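Local structure of bifunctional pinoresinol-lariciresinol reductase 1 (Thuja plicata, 1QYD) at residues Gly166-Leu171 with Asp180-Tyr185; Met175-Asp180 with Ser307-Tyr312; Asn189-Trp194 with Met224-Gln229. The protein reduces pinoresinol to lariciresinol and (-)-lariciresinol to (+)-secoisolariciresinol with NADPH, two successive steps of lignan biosynthesis. All coordinates share one frame; numbering follows the deposited sequence.

Contact 1. Residues Gly166-Leu171 with Asp180-Tyr185; sequences GSLAQL and DKVLIY
Y185 meets A169 edge-on: the phenol reaches across to the A169 carbonyl, where the loop after helix 161-164 packs on the short strand 181-182 and the loop that follows it. This is loop-on-strand packing in an NmrA-type reductase of the NADP-binding Rossmann clan; the A169 side chain lies about 10 Å from that of H271, the probable substrate-binding residue. The loop opens with an ST turn, S167 OG accepting from A169 N. L168 and A169 take positive phi values at this turn, and the A169 carbonyl faces Y185 OH. The Y185 OH donates to A169 O at 3.0 Å, tilted 22° from the carbonyl plane, while that oxygen sits near the plane of the ring. Tyrosine suits the place because its hydroxyl reaches a backbone acceptor while its ring stays among hydrocarbon. L171 comes in beside it: CD2 is 3.3 Å from Y185 OH, whereas the other branch, CD1, meets L183 CD2 at 3.9 Å. A branched leucine can thus touch both partners. Q170 works differently. Its chain bends at chi2 (103°), which swings CD toward V182 and L183, and the amide spans the two residues. OE1 accepts a weak bond from L183 N at 3.3 Å, with an N-H...O angle of 122°. The same oxygen is only 3.1 Å from L183 O, a pairing of two acceptors that gives no bond; L183 O has a weak donor in Q229 NE2. A long glutamine can place one end of its amide near the backbone and the other beside the V182 methyl, the two side chains crossing obliquely, with NE2 3.4 Å from V182 CG1. That same valine methyl also touches L168, whose CD2 is 3.9 Å from CG1.

Contact 2. Residues Met175-Asp180 with Ser307-Tyr312; sequences MMPPRD and SYLERY
M176 and Y312 bring the backbones nearest, CA to CA 7.3 Å, where the irregular loop leading into strand 181-182 passes the chain leaving helix 305-309; E310 is the first residue to drop helical geometry. Beyond it, Y312 N bonds to L309 O and the Y312 side chain points at the loop. Its OH donates to M175 O at 2.8 Å, the donor tilted 33° from the carbonyl plane. A tyrosine here joins a polar tip to a flat apolar body, and the loop uses both, which ties it to the C-terminal end of the chain. M176 SD makes a Met-aromatic contact at the ring edge, 4.5 Å from the ring centroid and 81° off the ring normal. The bends at chi2 and chi3 fold the unbranched thioether back, and SD lies beside the ring edge. P177 follows with its rigid pyrrolidine, and CD approaches Y312 CD1 at 3.5 Å. P177 CG also reaches L309 CD2 at 4.4 Å. Both residues pack on helix 229-241, P177 against W236 and L309 against V232, I235 and L239, a leucine suiting this buried side of the helix end.

Contact 3. Residues Asn189-Trp194 with Met224-Gln229; sequences NVKGIW and MNILSQ
W194 and G192 both give a hydrogen to L227 O, which they approach from opposite faces of its carbonyl plane. W194 NE1 lies 2.8 Å from L227 O with a nearly straight N-H...O angle of 177°, the oxygen lying in the plane of the indole at its edge. G192 N is 2.9 Å from the same L227 O, so two donors grip one acceptor. Tryptophan combines a broad apolar ring with a single N-H directed outward in the ring plane, and glycine brings its backbone close without a side chain. G192 and L227 form an antiparallel hydrogen-bonded pair, I193 and I226 a non-hydrogen-bonded one. Further along, N225 ND2 donates to W194 O at 2.9 Å and 170°, with the acceptor in the amide plane, and ND2 has a second acceptor in V303 O. At the other end the bend of K191 at chi2 brings CD close to I226 O, and NZ donates to that oxygen at 3.2 Å; its charge is paired with E231. I226 centres an inverse gamma turn; I193 lies beside it, pointing the same way, CG1 of I193 being 4.2 Å from CG2 of I226, and both pack on Y282. In the next shell, V232 of helix 229-241 touches both W194 and L227. E231 serves K191 and also S228, whose small hydroxyl bonds to it and caps a backbone N at the start of that helix. The axes of strands 191-194 and 226-228 come within 4.0 Å, their directions 125° apart, a strongly twisted antiparallel pairing. Strand 191-195 is the middle strand of a three-stranded mixed sheet and 226-228 is an outer strand of it within this chain, an antiparallel strand leading through an N-cap into a helix.

Following the chain from the N terminus, segment 166-171 comes first, then 175-180, then 180-185, with D180 belonging to both contacts 1 and 2. Contact 1 closes a short loop of eight residues between its segments. Contact 2 closes a much longer one, running from 175-180 to the end of helix 305-309, so the two cross. Contact 3, joining strands 191-195 and 226-228, follows contact 1 in series and nests inside the loop of contact 2. Contacts 1 and 2 touch through G166 and P177, and Q170 and P178. Contacts 1 and 3 meet at Q229, whose OE1 accepts from Y185 N. Helix 229-241 packs against residues of all three.

Contact 1. Residues Gly166-Leu171 with Asp180-Tyr185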
# COMPACT_ATOMS: atom_id res chain seq x y z
N GLY A 166 16.66 23.30 1.13
CA GLY A 166 17.60 22.92 2.16
C GLY A 166 18.65 22.10 1.47
O GLY A 166 19.78 22.53 1.35
N SER A 167 18.17 21.00 0.91
CA SER A 167 18.94 20.08 0.11
C SER A 167 19.42 20.66 -1.23
O SER A 167 20.40 20.15 -1.78
CB SER A 167 18.10 18.86 -0.16
OG SER A 167 16.86 19.33 -0.70
N LEU A 168 18.73 21.71 -1.72
CA LEU A 168 18.83 22.34 -3.06
C LEU A 168 18.29 21.41 -4.16
O LEU A 168 18.38 21.69 -5.35
CB LEU A 168 20.29 22.75 -3.35
CG LEU A 168 20.64 24.22 -3.61
CD1 LEU A 168 19.84 25.14 -2.74
CD2 LEU A 168 22.12 24.42 -3.33
N ALA A 169 17.60 20.37 -3.66
CA ALA A 169 16.90 19.26 -4.29
C ALA A 169 17.74 18.04 -4.67
O ALA A 169 17.47 17.31 -5.64
CB ALA A 169 16.18 19.80 -5.53
N GLN A 170 18.74 17.72 -3.82
CA GLN A 170 19.66 16.65 -4.17
C GLN A 170 19.36 15.26 -3.69
O GLN A 170 19.00 14.98 -2.54
CB GLN A 170 21.04 17.05 -3.73
CG GLN A 170 21.79 17.48 -5.00
CD GLN A 170 21.97 18.96 -5.24
OE1 GLN A 170 21.56 19.55 -6.23
NE2 GLN A 170 22.65 19.63 -4.33
N LEU A 171 19.58 14.41 -4.69
CA LEU A 171 19.35 12.97 -4.70
C LEU A 171 19.93 12.18 -3.55
O LEU A 171 19.79 10.95 -3.55
CB LEU A 171 19.92 12.30 -5.99
CG LEU A 171 19.56 12.62 -7.44
CD1 LEU A 171 20.19 11.60 -8.36
CD2 LEU A 171 18.07 12.55 -7.64
N ASP A 180 30.78 22.47 -3.11
CA ASP A 180 31.41 21.98 -4.35
C ASP A 180 30.40 21.68 -5.45
O ASP A 180 30.30 22.51 -6.35
CB ASP A 180 32.26 20.67 -4.16
CG ASP A 180 33.54 20.74 -3.33
OD1 ASP A 180 34.59 20.35 -3.83
OD2 ASP A 180 33.48 21.17 -2.18
N LYS A 181 29.62 20.58 -5.44
CA LYS A 181 28.70 20.22 -6.51
C LYS A 181 27.24 20.50 -6.23
O LYS A 181 26.84 20.81 -5.11
CB LYS A 181 28.71 18.74 -6.83
CG LYS A 181 30.00 18.11 -7.27
CD LYS A 181 30.00 16.71 -6.67
CE LYS A 181 30.28 16.77 -5.17
NZ LYS A 181 30.29 15.42 -4.64
N VAL A 182 26.47 20.33 -7.32
CA VAL A 182 25.02 20.34 -7.32
C VAL A 182 24.63 19.62 -8.59
O VAL A 182 25.13 19.94 -9.67
CB VAL A 182 24.32 21.74 -7.39
CG1 VAL A 182 24.09 22.26 -5.97
CG2 VAL A 182 25.15 22.73 -8.20
N LEU A 183 23.77 18.62 -8.46
CA LEU A 183 23.23 17.92 -9.62
C LEU A 183 22.02 18.73 -10.08
O LEU A 183 21.20 19.11 -9.24
CB LEU A 183 22.86 16.50 -9.18
CG LEU A 183 22.81 15.30 -10.17
CD1 LEU A 183 23.66 14.14 -9.63
CD2 LEU A 183 21.39 14.75 -10.30
N ILE A 184 21.93 19.12 -11.38
CA ILE A 184 20.75 19.83 -11.90
C ILE A 184 19.98 18.92 -12.86
O ILE A 184 20.49 18.05 -13.56
CB ILE A 184 21.13 21.17 -12.64
CG1 ILE A 184 21.79 22.17 -11.71
CG2 ILE A 184 19.85 21.84 -13.14
CD1 ILE A 184 21.82 23.63 -12.22
N TYR A 185 18.67 19.11 -12.87
CA TYR A 185 17.82 18.26 -13.65
C TYR A 185 17.53 18.95 -14.96
O TYR A 185 16.75 19.89 -15.10
CB TYR A 185 16.57 17.98 -12.80
CG TYR A 185 17.00 17.34 -11.46
CD1 TYR A 185 16.88 18.07 -10.27
CD2 TYR A 185 17.59 16.07 -11.45
CE1 TYR A 185 17.37 17.55 -9.08
CE2 TYR A 185 18.07 15.54 -10.27
CZ TYR A 185 17.97 16.29 -9.09
OH TYR A 185 18.55 15.81 -7.94

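Contact 2. Residues Met175-Asp180 with Ser307-Tyr312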
# COMPACT_ATOMS: atom_id res chain seq x y z
N MET A 175 19.88 17.42 4.21
CA MET A 175 18.98 18.55 4.29
C MET A 175 19.66 19.86 4.51
O MET A 175 19.19 20.75 5.21
CB MET A 175 17.98 18.39 5.41
CG MET A 175 16.64 18.45 4.73
SD MET A 175 16.42 16.85 3.94
CE MET A 175 15.89 17.28 2.32
N MET A 176 20.81 19.88 3.85
CA MET A 176 21.69 21.04 3.83
C MET A 176 22.13 21.35 2.42
O MET A 176 22.23 20.42 1.60
CB MET A 176 22.88 20.76 4.70
CG MET A 176 22.54 20.95 6.16
SD MET A 176 22.19 22.65 6.67
CE MET A 176 23.34 22.68 8.02
N PRO A 177 22.37 22.61 2.03
CA PRO A 177 22.85 22.96 0.70
C PRO A 177 24.31 22.53 0.64
O PRO A 177 25.06 22.80 1.58
CB PRO A 177 22.63 24.44 0.62
CG PRO A 177 21.84 24.85 1.85
CD PRO A 177 22.30 23.81 2.85
N PRO A 178 24.74 21.78 -0.38
CA PRO A 178 26.08 21.22 -0.43
C PRO A 178 27.17 22.09 -1.05
O PRO A 178 26.93 22.79 -2.03
CB PRO A 178 25.89 19.91 -1.16
CG PRO A 178 24.83 20.26 -2.17
CD PRO A 178 23.87 21.08 -1.32
N ARG A 179 28.37 22.04 -0.45
CA ARG A 179 29.55 22.67 -1.04
C ARG A 179 30.09 21.78 -2.17
O ARG A 179 29.87 20.55 -2.21
CB ARG A 179 30.62 22.88 0.04
CG ARG A 179 31.76 23.78 -0.46
CD ARG A 179 32.77 24.20 0.59
NE ARG A 179 32.22 25.19 1.50
CZ ARG A 179 32.53 25.21 2.79
NH1 ARG A 179 33.37 24.31 3.31
NH2 ARG A 179 32.00 26.13 3.59
N ASP A 180 30.78 22.47 -3.11
CA ASP A 180 31.41 21.98 -4.35
C ASP A 180 30.40 21.68 -5.45
O ASP A 180 30.30 22.51 -6.35
CB ASP A 180 32.26 20.67 -4.16
CG ASP A 180 33.54 20.74 -3.33
OD1 ASP A 180 34.59 20.35 -3.83
OD2 ASP A 180 33.48 21.17 -2.18
N SER A 307 15.28 35.05 2.05
CA SER A 307 15.16 35.11 3.49
C SER A 307 15.13 33.74 4.18
O SER A 307 15.60 33.61 5.32
CB SER A 307 13.94 35.95 3.74
OG SER A 307 14.14 37.20 3.07
N TYR A 308 14.60 32.71 3.52
CA TYR A 308 14.65 31.34 4.02
C TYR A 308 16.07 30.79 3.93
O TYR A 308 16.57 30.20 4.90
CB TYR A 308 13.71 30.44 3.22
CG TYR A 308 13.47 29.08 3.87
CD1 TYR A 308 12.41 28.94 4.75
CD2 TYR A 308 14.30 27.97 3.63
CE1 TYR A 308 12.16 27.74 5.39
CE2 TYR A 308 14.05 26.74 4.26
CZ TYR A 308 12.97 26.64 5.15
OH TYR A 308 12.68 25.46 5.80
N LEU A 309 16.78 30.94 2.79
CA LEU A 309 18.17 30.49 2.70
C LEU A 309 19.14 31.35 3.53
O LEU A 309 20.16 30.84 4.01
CB LEU A 309 18.55 30.43 1.20
CG LEU A 309 17.99 29.17 0.46
CD1 LEU A 309 18.02 29.38 -1.02
CD2 LEU A 309 18.86 27.95 0.73
N GLU A 310 18.77 32.60 3.86
CA GLU A 310 19.52 33.55 4.68
C GLU A 310 19.62 33.09 6.14
O GLU A 310 19.80 33.89 7.07
CB GLU A 310 18.81 34.94 4.56
CG GLU A 310 19.36 36.27 5.09
CD GLU A 310 18.59 37.53 4.63
OE1 GLU A 310 19.03 38.17 3.67
OE2 GLU A 310 17.56 37.90 5.21
N ARG A 311 19.48 31.79 6.36
CA ARG A 311 19.63 31.18 7.67
C ARG A 311 20.18 29.78 7.51
O ARG A 311 20.51 29.14 8.49
CB ARG A 311 18.31 31.05 8.45
CG ARG A 311 17.24 30.14 7.84
CD ARG A 311 16.10 29.84 8.84
NE ARG A 311 14.81 29.55 8.20
CZ ARG A 311 13.87 30.49 8.15
NH1 ARG A 311 14.06 31.71 8.66
NH2 ARG A 311 12.71 30.23 7.57
N TYR A 312 20.20 29.25 6.30
CA TYR A 312 20.80 27.95 6.10
C TYR A 312 22.31 28.12 6.07
O TYR A 312 23.07 27.15 6.14
CB TYR A 312 20.28 27.38 4.81
CG TYR A 312 19.44 26.14 5.02
CD1 TYR A 312 20.07 24.94 5.31
CD2 TYR A 312 18.06 26.21 4.89
CE1 TYR A 312 19.31 23.78 5.45
CE2 TYR A 312 17.28 25.05 5.03
CZ TYR A 312 17.92 23.84 5.31
OH TYR A 312 17.16 22.66 5.42

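Contact 3. Residues Asn189-Trp194 with Met224-Gln229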
# COMPACT_ATOMS: atom_id res chain seq x y z
N ASN A 189 15.55 25.09 -15.65
CA ASN A 189 14.85 26.34 -15.94
C ASN A 189 13.37 26.30 -15.67
O ASN A 189 12.71 27.34 -15.52
CB ASN A 189 15.00 26.74 -17.39
CG ASN A 189 16.44 27.07 -17.71
OD1 ASN A 189 17.13 27.83 -17.02
ND2 ASN A 189 16.88 26.46 -18.80
N VAL A 190 12.92 25.03 -15.65
CA VAL A 190 11.57 24.61 -15.38
C VAL A 190 11.25 25.12 -13.99
O VAL A 190 11.99 24.85 -13.05
CB VAL A 190 11.46 23.10 -15.39
CG1 VAL A 190 10.02 22.74 -15.13
CG2 VAL A 190 11.93 22.52 -16.72
N LYS A 191 10.19 25.89 -13.92
CA LYS A 191 9.74 26.55 -12.72
C LYS A 191 9.08 25.64 -11.68
O LYS A 191 8.35 24.70 -11.99
CB LYS A 191 8.80 27.66 -13.15
CG LYS A 191 9.55 28.72 -13.96
CD LYS A 191 10.37 29.57 -13.04
CE LYS A 191 10.93 30.67 -13.88
NZ LYS A 191 11.26 31.79 -13.01
N GLY A 192 9.44 25.96 -10.44
CA GLY A 192 8.95 25.30 -9.23
C GLY A 192 8.48 26.35 -8.22
O GLY A 192 8.67 27.56 -8.40
N ILE A 193 7.82 25.91 -7.14
CA ILE A 193 7.32 26.85 -6.16
C ILE A 193 7.85 26.32 -4.85
O ILE A 193 7.90 25.13 -4.62
CB ILE A 193 5.75 26.90 -6.26
CG1 ILE A 193 5.39 27.43 -7.63
CG2 ILE A 193 5.12 27.82 -5.23
CD1 ILE A 193 3.92 27.42 -7.90
N TRP A 194 8.28 27.19 -3.97
CA TRP A 194 8.99 26.76 -2.79
C TRP A 194 8.36 27.54 -1.63
O TRP A 194 8.29 28.77 -1.76
CB TRP A 194 10.47 27.11 -3.01
CG TRP A 194 11.16 26.64 -4.31
CD1 TRP A 194 10.91 27.26 -5.52
CD2 TRP A 194 12.06 25.62 -4.45
NE1 TRP A 194 11.61 26.65 -6.43
CE2 TRP A 194 12.31 25.68 -5.83
CE3 TRP A 194 12.71 24.67 -3.68
CZ2 TRP A 194 13.19 24.80 -6.45
CZ3 TRP A 194 13.61 23.78 -4.29
CH2 TRP A 194 13.85 23.84 -5.66
N MET A 224 6.93 35.69 -5.83
CA MET A 224 8.38 35.75 -5.69
C MET A 224 9.13 34.41 -5.67
O MET A 224 10.29 34.33 -6.11
CB MET A 224 8.75 36.51 -4.41
CG MET A 224 8.56 38.00 -4.59
SD MET A 224 9.29 39.05 -3.30
CE MET A 224 10.99 38.94 -3.79
N ASN A 225 8.45 33.38 -5.16
CA ASN A 225 9.04 32.07 -5.07
C ASN A 225 8.62 31.18 -6.20
O ASN A 225 8.60 29.97 -6.00
CB ASN A 225 8.67 31.42 -3.76
CG ASN A 225 8.96 32.24 -2.51
OD1 ASN A 225 9.24 33.45 -2.55
ND2 ASN A 225 8.88 31.54 -1.36
N ILE A 226 8.24 31.68 -7.41
CA ILE A 226 8.01 30.75 -8.53
C ILE A 226 9.34 30.69 -9.30
O ILE A 226 9.62 31.32 -10.34
CB ILE A 226 6.90 31.23 -9.46
CG1 ILE A 226 5.59 31.47 -8.72
CG2 ILE A 226 6.76 30.14 -10.53
CD1 ILE A 226 4.58 32.41 -9.40
N LEU A 227 10.18 29.84 -8.71
CA LEU A 227 11.55 29.73 -9.13
C LEU A 227 11.98 28.36 -9.60
O LEU A 227 11.57 27.31 -9.11
CB LEU A 227 12.41 30.18 -7.98
CG LEU A 227 12.12 31.53 -7.39
CD1 LEU A 227 12.86 31.70 -6.10
CD2 LEU A 227 12.46 32.56 -8.40
N SER A 228 12.85 28.45 -10.60
CA SER A 228 13.44 27.27 -11.17
C SER A 228 14.48 26.71 -10.22
O SER A 228 14.78 27.33 -9.19
CB SER A 228 14.07 27.63 -12.54
OG SER A 228 15.12 28.61 -12.61
N GLN A 229 15.03 25.54 -10.55
CA GLN A 229 16.02 24.86 -9.73
C GLN A 229 17.32 25.61 -9.55
O GLN A 229 17.83 25.76 -8.45
CB GLN A 229 16.38 23.51 -10.30
CG GLN A 229 17.30 22.75 -9.34
CD GLN A 229 17.73 21.43 -9.92
OE1 GLN A 229 17.38 21.06 -11.05
NE2 GLN A 229 18.51 20.72 -9.12